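Local structure of pyridine nucleotide-disulphide oxidoreductase dimerisation region (Escherichia coli BL21, 6KYY) at residues B[173-178]-B[201-206]; B[180-185]-B[214-219]; B[192-197]-B[227-232]; B[345-350]-B[398-403]. The protein is a hypochlorous acid-induced, FAD-containing disulfide reductase that probably helps the bacterium resist stress from reactive chlorine species. All blocks are in the same frame, centred on the assembly; numbering follows the deposited sequence.

Interaction 1 (B[173-178]-B[201-206]). With FAD (flavin-adenine dinucleotide), chain N.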
# COMPACT_ATOMS: atom_id res chain seq x y z
N GLY B 173 27.35 -3.38 -2.51
CA GLY B 173 26.24 -3.32 -3.45
C GLY B 173 25.01 -4.03 -2.93
O GLY B 173 24.10 -4.35 -3.70
N GLY B 174 24.98 -4.27 -1.63
CA GLY B 174 23.88 -4.99 -1.02
C GLY B 174 22.59 -4.20 -1.00
O GLY B 174 22.51 -3.04 -1.43
N TYR B 175 21.55 -4.85 -0.48
CA TYR B 175 20.22 -4.25 -0.48
C TYR B 175 20.15 -3.04 0.45
O TYR B 175 19.48 -2.05 0.15
CB TYR B 175 19.18 -5.29 -0.09
CG TYR B 175 19.10 -6.45 -1.06
CD1 TYR B 175 19.81 -7.62 -0.85
CD2 TYR B 175 18.31 -6.36 -2.21
CE1 TYR B 175 19.73 -8.67 -1.74
CE2 TYR B 175 18.23 -7.40 -3.10
CZ TYR B 175 18.94 -8.56 -2.87
OH TYR B 175 18.86 -9.60 -3.76
N ILE B 176 20.85 -3.11 1.59
CA ILE B 176 20.85 -1.98 2.52
C ILE B 176 21.61 -0.80 1.92
O ILE B 176 21.22 0.36 2.11
CB ILE B 176 21.44 -2.41 3.87
CG1 ILE B 176 20.58 -3.51 4.50
CG2 ILE B 176 21.57 -1.22 4.81
CD1 ILE B 176 20.75 -3.67 5.99
N GLY B 177 22.68 -1.08 1.17
CA GLY B 177 23.40 -0.00 0.52
C GLY B 177 22.58 0.70 -0.55
O GLY B 177 22.56 1.93 -0.62
N VAL B 178 21.89 -0.08 -1.39
CA VAL B 178 21.03 0.51 -2.41
C VAL B 178 19.92 1.32 -1.77
O VAL B 178 19.52 2.38 -2.28
CB VAL B 178 20.49 -0.59 -3.34
CG1 VAL B 178 19.52 -0.01 -4.34
CG2 VAL B 178 21.63 -1.30 -4.05
N LEU B 201 23.32 -6.29 -8.17
CA LEU B 201 22.24 -7.09 -7.58
C LEU B 201 22.20 -8.46 -8.25
O LEU B 201 21.26 -8.75 -9.01
CB LEU B 201 20.89 -6.38 -7.72
CG LEU B 201 20.71 -5.10 -6.89
CD1 LEU B 201 19.43 -4.38 -7.29
CD2 LEU B 201 20.70 -5.41 -5.40
N PRO B 202 23.18 -9.33 -7.98
CA PRO B 202 23.27 -10.59 -8.73
C PRO B 202 22.21 -11.62 -8.37
O PRO B 202 22.04 -12.59 -9.12
CB PRO B 202 24.67 -11.11 -8.38
CG PRO B 202 24.95 -10.53 -7.04
CD PRO B 202 24.26 -9.19 -6.99
N ARG B 203 21.48 -11.44 -7.27
CA ARG B 203 20.42 -12.37 -6.89
C ARG B 203 19.09 -12.04 -7.55
O ARG B 203 18.14 -12.82 -7.40
CB ARG B 203 20.25 -12.39 -5.37
CG ARG B 203 21.19 -13.34 -4.65
CD ARG B 203 20.88 -13.41 -3.17
NE ARG B 203 21.11 -12.13 -2.50
CZ ARG B 203 21.89 -11.97 -1.44
NH1 ARG B 203 22.04 -10.76 -0.90
NH2 ARG B 203 22.54 -13.00 -0.92
N GLU B 204 18.99 -10.93 -8.27
CA GLU B 204 17.78 -10.54 -8.96
C GLU B 204 17.93 -10.79 -10.45
O GLU B 204 18.98 -11.21 -10.94
CB GLU B 204 17.45 -9.07 -8.68
CG GLU B 204 17.50 -8.69 -7.21
CD GLU B 204 16.30 -9.19 -6.43
OE1 GLU B 204 15.31 -9.61 -7.07
OE2 GLU B 204 16.34 -9.17 -5.18
N ASP B 205 16.85 -10.54 -11.19
CA ASP B 205 16.90 -10.66 -12.64
C ASP B 205 17.65 -9.48 -13.24
O ASP B 205 17.74 -8.40 -12.66
CB ASP B 205 15.49 -10.72 -13.22
CG ASP B 205 14.92 -12.12 -13.24
OD1 ASP B 205 15.69 -13.06 -13.53
OD2 ASP B 205 13.72 -12.28 -12.96
N ARG B 206 18.22 -9.70 -14.43
CA ARG B 206 18.94 -8.63 -15.10
C ARG B 206 18.00 -7.52 -15.56
O ARG B 206 18.39 -6.35 -15.56
CB ARG B 206 19.74 -9.18 -16.28
CG ARG B 206 20.95 -10.01 -15.89
CD ARG B 206 21.87 -9.25 -14.94
NE ARG B 206 21.60 -9.56 -13.54
CZ ARG B 206 22.01 -8.83 -12.52
NH1 ARG B 206 22.72 -7.73 -12.73
NH2 ARG B 206 21.71 -9.19 -11.28
PA FAD N . 17.49 -7.40 17.23
O1A FAD N . 18.73 -7.25 16.43
O2A FAD N . 16.30 -6.55 16.79
O5B FAD N . 17.79 -7.13 18.75
C5B FAD N . 19.13 -7.20 19.28
C4B FAD N . 19.13 -6.61 20.67
O4B FAD N . 19.90 -7.45 21.56
C3B FAD N . 19.72 -5.20 20.77
O3B FAD N . 18.90 -4.37 21.58
C2B FAD N . 21.10 -5.44 21.40
O2B FAD N . 21.52 -4.33 22.19
C1B FAD N . 20.81 -6.65 22.29
N9A FAD N . 21.98 -7.45 22.62
C8A FAD N . 22.94 -7.90 21.76
N7A FAD N . 23.89 -8.61 22.34
C5A FAD N . 23.52 -8.62 23.67
C6A FAD N . 24.10 -9.19 24.82
N6A FAD N . 25.23 -9.91 24.80
N1A FAD N . 23.48 -9.02 26.00
C2A FAD N . 22.35 -8.31 26.03
N3A FAD N . 21.70 -7.71 25.02
C4A FAD N . 22.34 -7.91 23.86
N1 FAD N . 14.12 -6.01 8.41
C2 FAD N . 12.94 -6.01 7.72
O2 FAD N . 12.10 -6.91 7.88
N3 FAD N . 12.66 -4.99 6.83
C4 FAD N . 13.48 -3.92 6.53
O4 FAD N . 13.12 -3.07 5.73
C4X FAD N . 14.74 -3.93 7.26
N5 FAD N . 15.56 -2.94 7.07
C5X FAD N . 16.75 -2.94 7.77
C6 FAD N . 17.66 -1.90 7.56
C7 FAD N . 18.87 -1.86 8.24
C7M FAD N . 19.82 -0.72 7.99
C8 FAD N . 19.19 -2.88 9.16
C8M FAD N . 20.49 -2.86 9.91
C9 FAD N . 18.29 -3.92 9.37
C9A FAD N . 17.08 -3.96 8.69
N10 FAD N . 16.14 -4.99 8.89
C10 FAD N . 14.96 -5.01 8.19
C1' FAD N . 16.43 -6.09 9.82
C2' FAD N . 15.87 -5.85 11.22
O2' FAD N . 16.50 -4.72 11.82
C3' FAD N . 16.13 -7.09 12.09
O3' FAD N . 16.11 -8.24 11.26
C4' FAD N . 15.14 -7.28 13.23
O4' FAD N . 15.33 -6.25 14.21
C5' FAD N . 15.25 -8.64 13.88
O5' FAD N . 16.28 -8.61 14.89
P FAD N . 16.32 -9.68 16.05
O1P FAD N . 14.89 -10.01 16.49
O2P FAD N . 17.13 -10.85 15.64
O3P FAD N . 17.03 -8.92 17.24
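Leu-201 opens the 201-206 segment by lodging its CD2 methyl 3.9 Å from Tyr-175 CE2, with Val-178 CG2 and the carbonyl of Gly-173 close to the same methyl. A branched aliphatic suits this buried place by the tyrosine ring and Val-178, where Ile-212 of helix 206-218 also touches it. It also begins a type I turn that ends at Glu-204. Arg-203, the third residue of the turn, meets the edge of the tyrosine ring with its guanidinium, the two planes only 13° apart; NH1 lies 3.2 Å from Tyr-175 CE1, so the charge does not cover a ring face. Gly-173 to Val-178 belong to a strand-turn-helix with a GxGxxG pattern, consistent with a second Rossmann-type unit, the one that binds NAD(P)H in this family; Gly-174 is the N-cap of helix 175-186. Separately, the side chain of Ile-176 packs its CD1 against FAD C7, at 3.4 Å. Glu-204 then accepts the hydrogen bond from Tyr-175 OH to OE2, 2.9 Å long, met on the anti side of a carboxylate standing almost upright to the ring. Tyr-337 OH binds the same oxygen, and OE1 forms a salt bridge with Arg-347, so both carboxylate oxygens of this buried acid are satisfied.

Interaction 2 (B[180-185]-B[214-219])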
# COMPACT_ATOMS: atom_id res chain seq x y z
N PHE B 180 20.20 3.00 1.00
CA PHE B 180 20.84 4.26 1.35
C PHE B 180 21.23 5.07 0.12
O PHE B 180 21.38 6.29 0.22
CB PHE B 180 22.08 4.00 2.21
CG PHE B 180 21.78 3.90 3.67
CD1 PHE B 180 21.49 5.03 4.41
CD2 PHE B 180 21.78 2.67 4.31
CE1 PHE B 180 21.22 4.94 5.76
CE2 PHE B 180 21.51 2.57 5.66
CZ PHE B 180 21.23 3.71 6.39
N ALA B 181 21.40 4.42 -1.03
CA ALA B 181 21.74 5.15 -2.25
C ALA B 181 20.61 6.09 -2.65
O ALA B 181 20.83 7.29 -2.86
CB ALA B 181 22.05 4.17 -3.38
N SER B 182 19.39 5.57 -2.75
CA SER B 182 18.26 6.41 -3.13
C SER B 182 17.94 7.44 -2.06
O SER B 182 17.62 8.59 -2.37
CB SER B 182 17.02 5.55 -3.41
OG SER B 182 17.37 4.33 -4.03
N MET B 183 18.04 7.05 -0.78
CA MET B 183 17.65 7.95 0.30
C MET B 183 18.48 9.22 0.30
O MET B 183 17.94 10.33 0.45
CB MET B 183 17.77 7.23 1.65
CG MET B 183 17.45 8.12 2.84
SD MET B 183 18.42 7.70 4.30
CE MET B 183 17.78 6.06 4.65
N PHE B 184 19.80 9.10 0.13
CA PHE B 184 20.65 10.28 0.15
C PHE B 184 20.67 10.99 -1.19
O PHE B 184 20.79 12.22 -1.23
CB PHE B 184 22.06 9.89 0.59
CG PHE B 184 22.21 9.74 2.08
CD1 PHE B 184 21.71 8.62 2.73
CD2 PHE B 184 22.83 10.72 2.84
CE1 PHE B 184 21.84 8.47 4.10
CE2 PHE B 184 22.96 10.58 4.21
CZ PHE B 184 22.46 9.46 4.84
N ALA B 185 20.55 10.25 -2.30
CA ALA B 185 20.41 10.89 -3.60
C ALA B 185 19.09 11.63 -3.71
O ALA B 185 18.98 12.58 -4.50
CB ALA B 185 20.55 9.87 -4.72
N THR B 214 19.29 2.22 -13.74
CA THR B 214 18.98 3.45 -14.47
C THR B 214 18.14 4.41 -13.63
O THR B 214 18.29 5.63 -13.75
CB THR B 214 18.27 3.13 -15.78
OG1 THR B 214 16.93 2.70 -15.52
CG2 THR B 214 19.01 2.06 -16.56
N ILE B 215 17.25 3.88 -12.79
CA ILE B 215 16.53 4.74 -11.85
C ILE B 215 17.52 5.42 -10.91
O ILE B 215 17.42 6.62 -10.63
CB ILE B 215 15.48 3.93 -11.06
CG1 ILE B 215 14.33 3.51 -11.98
CG2 ILE B 215 14.95 4.75 -9.89
CD1 ILE B 215 13.29 2.66 -11.28
N LEU B 216 18.51 4.67 -10.42
CA LEU B 216 19.53 5.25 -9.55
C LEU B 216 20.49 6.14 -10.33
O LEU B 216 20.98 7.14 -9.79
CB LEU B 216 20.30 4.14 -8.84
CG LEU B 216 19.56 3.41 -7.72
CD1 LEU B 216 20.44 2.33 -7.10
CD2 LEU B 216 19.10 4.39 -6.66
N ARG B 217 20.78 5.80 -11.59
CA ARG B 217 21.74 6.59 -12.36
C ARG B 217 21.21 7.98 -12.67
O ARG B 217 21.95 8.97 -12.56
CB ARG B 217 22.11 5.86 -13.65
CG ARG B 217 23.08 6.64 -14.53
CD ARG B 217 23.20 6.02 -15.92
NE ARG B 217 23.13 4.57 -15.88
CZ ARG B 217 22.29 3.85 -16.62
NH1 ARG B 217 21.45 4.45 -17.45
NH2 ARG B 217 22.29 2.52 -16.53
N ASP B 218 19.93 8.08 -13.05
CA ASP B 218 19.36 9.38 -13.38
C ASP B 218 19.24 10.29 -12.16
O ASP B 218 19.09 11.50 -12.32
CB ASP B 218 17.99 9.19 -14.04
CG ASP B 218 18.07 8.36 -15.31
OD1 ASP B 218 17.07 7.68 -15.64
OD2 ASP B 218 19.13 8.39 -15.97
N GLN B 219 19.29 9.73 -10.96
CA GLN B 219 19.33 10.51 -9.73
C GLN B 219 20.75 10.89 -9.34
O GLN B 219 20.94 11.60 -8.34
CB GLN B 219 18.66 9.75 -8.59
CG GLN B 219 17.21 10.13 -8.35
CD GLN B 219 16.63 9.46 -7.12
OE1 GLN B 219 15.41 9.34 -6.98
NE2 GLN B 219 17.49 9.01 -6.22
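Two helices of the Rossmann-type domain meet where Ser-182 and Ala-185 of helix 175-186 face Leu-216 and Gln-219, at the far end of helix 206-218. Each helix follows a strand of the same parallel sheet in the beta-alpha-beta succession, and helix 175-186 packs on that sheet through Ala-181 and Ala-185, which touch Ile-193 and Val-191 of strand 190-194. The small residues bring the backbones near each other, with Ser-182 CA 6.6 Å from Leu-216 CA and Ala-185 CA 6.2 Å from Gln-219 CA. Leu-216 reaches in with its CD2 methyl, which lies 4.0 Å from Ser-182 CB and 4.4 Å from Ala-181 CB. Its CG is anti to the carbonyl carbon (chi1 -73°), and the branch beyond it turns toward the serine. Ser-182 can afford this apolar neighbour because OG, set beside the backbone N, makes a weak hydrogen bond back to Val-178 O, one turn earlier in its own helix, which partly satisfies the hydroxyl. One turn further on, the methyl of Ala-185 points to Gln-219, its CB 4.0 Å from Gln-219 O, while the glutamine chain, extended beyond CG, brings its amide end near that methyl. On the far side of helix 175-186, Met-183 packs on helix 55-65 and Phe-184 on helix 155-158. Since no polar group of one segment is seen to bond to the other, the contact probably rests on the close fit of alanine, serine and leucine with the chain of Gln-219.

Interaction 3 (B[192-197]-B[227-232]). With CU (copper (II) ion), chain S.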
# COMPACT_ATOMS: atom_id res chain seq x y z
N THR B 192 28.05 7.11 -4.75
CA THR B 192 28.90 6.18 -5.51
C THR B 192 28.96 4.88 -4.73
O THR B 192 29.65 4.79 -3.71
CB THR B 192 30.29 6.76 -5.73
OG1 THR B 192 30.20 7.97 -6.50
CG2 THR B 192 31.16 5.76 -6.48
N ILE B 193 28.23 3.87 -5.20
CA ILE B 193 28.21 2.55 -4.57
C ILE B 193 29.22 1.66 -5.27
O ILE B 193 29.26 1.60 -6.51
CB ILE B 193 26.80 1.93 -4.60
CG1 ILE B 193 26.21 1.98 -6.01
CG2 ILE B 193 25.88 2.65 -3.64
CD1 ILE B 193 24.72 1.65 -6.05
N LEU B 194 30.05 0.98 -4.49
CA LEU B 194 31.12 0.13 -5.01
C LEU B 194 30.83 -1.31 -4.62
O LEU B 194 30.80 -1.64 -3.43
CB LEU B 194 32.48 0.58 -4.49
CG LEU B 194 32.75 2.08 -4.57
CD1 LEU B 194 33.83 2.50 -3.59
CD2 LEU B 194 33.11 2.49 -5.99
N GLU B 195 30.63 -2.17 -5.62
CA GLU B 195 30.32 -3.57 -5.41
C GLU B 195 31.47 -4.44 -5.89
O GLU B 195 32.04 -4.19 -6.96
CB GLU B 195 29.02 -3.96 -6.13
CG GLU B 195 28.84 -5.45 -6.37
CD GLU B 195 28.41 -6.19 -5.11
OE1 GLU B 195 29.28 -6.44 -4.25
OE2 GLU B 195 27.22 -6.52 -4.99
N ALA B 196 31.82 -5.46 -5.10
CA ALA B 196 32.93 -6.34 -5.47
C ALA B 196 32.55 -7.28 -6.61
O ALA B 196 33.40 -7.60 -7.45
CB ALA B 196 33.39 -7.13 -4.25
N ALA B 197 31.30 -7.73 -6.65
CA ALA B 197 30.86 -8.64 -7.70
C ALA B 197 30.85 -7.93 -9.05
O ALA B 197 30.96 -6.71 -9.15
CB ALA B 197 29.47 -9.20 -7.38
N ALA B 227 35.16 -4.17 -7.84
CA ALA B 227 35.84 -3.25 -6.93
C ALA B 227 36.47 -4.03 -5.79
O ALA B 227 35.76 -4.61 -4.96
CB ALA B 227 34.86 -2.20 -6.41
N HIS B 228 37.80 -4.05 -5.74
CA HIS B 228 38.55 -4.54 -4.60
C HIS B 228 39.24 -3.33 -3.97
O HIS B 228 40.32 -2.92 -4.40
CB HIS B 228 39.56 -5.60 -5.00
CG HIS B 228 40.29 -6.21 -3.84
ND1 HIS B 228 39.66 -6.61 -2.69
CD2 HIS B 228 41.61 -6.47 -3.65
CE1 HIS B 228 40.55 -7.10 -1.84
NE2 HIS B 228 41.74 -7.03 -2.40
N VAL B 229 38.59 -2.75 -2.96
CA VAL B 229 39.14 -1.59 -2.26
C VAL B 229 40.25 -2.07 -1.33
O VAL B 229 40.08 -3.04 -0.58
CB VAL B 229 38.04 -0.85 -1.48
CG1 VAL B 229 38.65 0.11 -0.48
CG2 VAL B 229 37.13 -0.11 -2.45
N GLU B 230 41.40 -1.38 -1.37
CA GLU B 230 42.59 -1.84 -0.68
C GLU B 230 43.10 -0.91 0.41
O GLU B 230 43.95 -1.34 1.21
CB GLU B 230 43.72 -2.10 -1.69
CG GLU B 230 43.33 -3.10 -2.77
CD GLU B 230 44.29 -3.10 -3.95
OE1 GLU B 230 44.81 -2.02 -4.30
OE2 GLU B 230 44.52 -4.19 -4.53
N ARG B 231 42.64 0.34 0.47
CA ARG B 231 43.03 1.23 1.56
C ARG B 231 42.07 2.40 1.64
O ARG B 231 41.54 2.87 0.63
CB ARG B 231 44.47 1.74 1.38
CG ARG B 231 45.05 2.38 2.63
CD ARG B 231 46.46 2.91 2.41
NE ARG B 231 46.67 3.42 1.06
CZ ARG B 231 47.32 2.75 0.11
NH1 ARG B 231 47.81 1.55 0.35
NH2 ARG B 231 47.46 3.29 -1.10
N ILE B 232 41.84 2.86 2.87
CA ILE B 232 40.96 3.98 3.16
C ILE B 232 41.75 5.02 3.94
O ILE B 232 42.37 4.70 4.96
CB ILE B 232 39.72 3.52 3.96
CG1 ILE B 232 39.08 2.31 3.28
CG2 ILE B 232 38.73 4.66 4.11
CD1 ILE B 232 37.74 1.92 3.86
CU CU S . 42.27 -7.73 -0.50
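A single backbone hydrogen bond, from Ala-227 N to Glu-195 O, joins these segments, and the very next residue, His-228, turns away from the contact to carry a copper ion. The place is the exit of strand 190-194 from the parallel sheet of the Rossmann-type domain, where the chain returning from strand 221-224 heads for the small antiparallel sheet that starts with strand 231-234. The bond is 3.2 Å long and moderately bent, 141° at the hydrogen. It is backed by a CA-H...O contact in which Ala-196 CA lies 3.4 Å from Ala-227 O. The small alanines let the backbones come to 4.5 Å between Ala-196 CA and Ala-227 CA. Beneath them Leu-194 supplies the apolar part: its CB is 4.1 Å from Ala-227 CB, and its CD1 tip meets Val-229 CG2, both residues buried and leaning on Leu-171 of the neighbouring strand. Glu-195 directs its side chain to the other side and folds it back, with OE1 weakly bonded to Ala-196 N. An acidic residue at the end of this strand is characteristic of NAD-binding Rossmann folds, where it commonly holds ribose hydroxyls; Glu-195, close to the glycine-rich turn, is consistent with that. Further on, Glu-230 and Arg-231 both face His-242 in a classic beta bulge. The imidazole of His-228 is exposed, and its NE2 is the atom bound to copper, at 2.1 Å.

Interaction 4 (B[345-350]-B[398-403])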
# COMPACT_ATOMS: atom_id res chain seq x y z
N LEU B 345 11.37 -2.02 -4.45
CA LEU B 345 11.43 -3.29 -5.16
C LEU B 345 10.98 -4.40 -4.21
O LEU B 345 11.69 -4.73 -3.25
CB LEU B 345 12.85 -3.56 -5.67
CG LEU B 345 13.14 -4.80 -6.52
CD1 LEU B 345 13.54 -6.00 -5.65
CD2 LEU B 345 11.96 -5.15 -7.43
N SER B 346 9.82 -4.98 -4.48
CA SER B 346 9.26 -6.06 -3.68
C SER B 346 9.25 -7.35 -4.48
O SER B 346 9.07 -7.34 -5.70
CB SER B 346 7.85 -5.72 -3.21
OG SER B 346 7.87 -4.65 -2.29
N ARG B 347 9.45 -8.47 -3.79
CA ARG B 347 9.68 -9.74 -4.46
C ARG B 347 9.14 -10.90 -3.64
O ARG B 347 9.11 -10.85 -2.41
CB ARG B 347 11.17 -9.96 -4.74
CG ARG B 347 11.69 -9.23 -5.97
CD ARG B 347 12.15 -10.22 -7.02
NE ARG B 347 13.16 -11.13 -6.48
CZ ARG B 347 13.04 -12.45 -6.45
NH1 ARG B 347 11.94 -13.03 -6.93
NH2 ARG B 347 14.01 -13.19 -5.94
N VAL B 348 8.71 -11.94 -4.35
CA VAL B 348 8.33 -13.21 -3.74
C VAL B 348 8.50 -14.28 -4.80
O VAL B 348 8.37 -14.01 -6.00
CB VAL B 348 6.88 -13.17 -3.18
CG1 VAL B 348 5.87 -13.03 -4.30
CG2 VAL B 348 6.59 -14.41 -2.33
N GLY B 349 8.80 -15.50 -4.37
CA GLY B 349 9.01 -16.57 -5.32
C GLY B 349 10.34 -16.43 -6.05
O GLY B 349 11.20 -15.62 -5.71
N MET B 350 10.49 -17.25 -7.09
CA MET B 350 11.74 -17.30 -7.83
C MET B 350 11.79 -16.24 -8.92
O MET B 350 10.75 -15.78 -9.42
CB MET B 350 11.97 -18.68 -8.44
CG MET B 350 10.71 -19.39 -8.92
SD MET B 350 11.11 -21.05 -9.51
CE MET B 350 9.61 -21.94 -9.08
N GLY B 398 6.71 -16.73 -9.19
CA GLY B 398 7.41 -15.60 -8.61
C GLY B 398 6.91 -14.31 -9.21
O GLY B 398 6.21 -14.30 -10.24
N ALA B 399 7.27 -13.21 -8.55
CA ALA B 399 6.87 -11.89 -9.00
C ALA B 399 7.98 -10.90 -8.69
O ALA B 399 8.75 -11.09 -7.74
CB ALA B 399 5.56 -11.44 -8.34
N SER B 400 8.06 -9.84 -9.49
CA SER B 400 9.00 -8.74 -9.29
C SER B 400 8.19 -7.45 -9.40
O SER B 400 7.83 -7.02 -10.49
CB SER B 400 10.12 -8.77 -10.32
OG SER B 400 11.00 -9.86 -10.08
N LEU B 401 7.89 -6.84 -8.26
CA LEU B 401 7.06 -5.65 -8.20
C LEU B 401 7.95 -4.45 -7.89
O LEU B 401 8.27 -4.18 -6.73
CB LEU B 401 5.95 -5.82 -7.16
CG LEU B 401 5.02 -7.00 -7.45
CD1 LEU B 401 3.80 -6.98 -6.55
CD2 LEU B 401 4.59 -7.00 -8.91
N LEU B 402 8.38 -3.75 -8.94
CA LEU B 402 9.19 -2.55 -8.84
C LEU B 402 8.27 -1.37 -9.10
O LEU B 402 8.15 -0.89 -10.23
CB LEU B 402 10.36 -2.60 -9.82
CG LEU B 402 11.39 -1.47 -9.74
CD1 LEU B 402 11.86 -1.27 -8.31
CD2 LEU B 402 12.56 -1.75 -10.66
N CYS B 403 7.60 -0.90 -8.05
CA CYS B 403 6.61 0.16 -8.19
C CYS B 403 6.49 0.90 -6.87
O CYS B 403 7.02 0.47 -5.84
CB CYS B 403 5.26 -0.42 -8.61
SG CYS B 403 4.86 -1.94 -7.75
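Leu-345 and Leu-402 begin the close-packed part of an antiparallel strand pair in the dimerisation domain, their side chains crossing at about a right angle with Leu-345 CB 3.6 Å from Leu-402 CD1. The axes of strands 345-349 and 398-402 are antiparallel (177°) and approach to 4.7 Å. Next comes the hydrogen-bonded pair Ser-346 and Leu-401: Ser-346 N reaches Leu-401 O at 2.8 Å, almost straight at the hydrogen, and Leu-401 N returns the bond to Ser-346 O. Val-348 and Ala-399 are joined by the bond from Ala-399 N to Val-348 O, 2.9 Å, and Ala-399 CB lies 4.4 Å from Val-348 CG1. Arg-347 shares a face of the sheet with Leu-345, Ser-400 and Leu-402. The bend at chi2 places its aliphatic CD beside Ser-400 OG; the one at chi3 redirects NE, and the guanidinium returns to its own strand, where NH1 bonds to Gly-349 O at 3.0 Å; its main partner is Glu-204. The tight part ends with Gly-349 and Gly-398, 3.8 Å apart between CA atoms, a closeness that the absence of side chains permits; Gly-349 also has the positive phi that glycine tolerates. CA-H...O contacts from Gly-398 CA to Val-348 O and Met-350 O add to the pairing. The loose side is the side chain of Met-350, which points away from a partly exposed residue. Strands 337-339 and 384-390 flank the pair in the sheet; Leu-345, Ser-400 and Leu-402 press on helix 206-218, whereas Ser-346 and Leu-401 face helix 406-418.

Overall arrangement
Following the chain, interaction 1 closes the loop from the glycine-rich turn to the start of helix 206-218, interaction 2 opens within that loop and closes beyond it, and interaction 3 opens inside both and closes last, at the antiparallel sheet. The three therefore cross one another, binding turn, strand and helices of one Rossmann-type unit: Val-178 touches Leu-216, Ala-181 touches Ile-193, and Gly-173 lies against Glu-195. Interaction 4 comes later in series, closing a loop in the dimerisation domain. Its Arg-347 reaches Glu-204 of interaction 1, a direct tie between the two domains, whereas interactions 2 and 3 do not touch it.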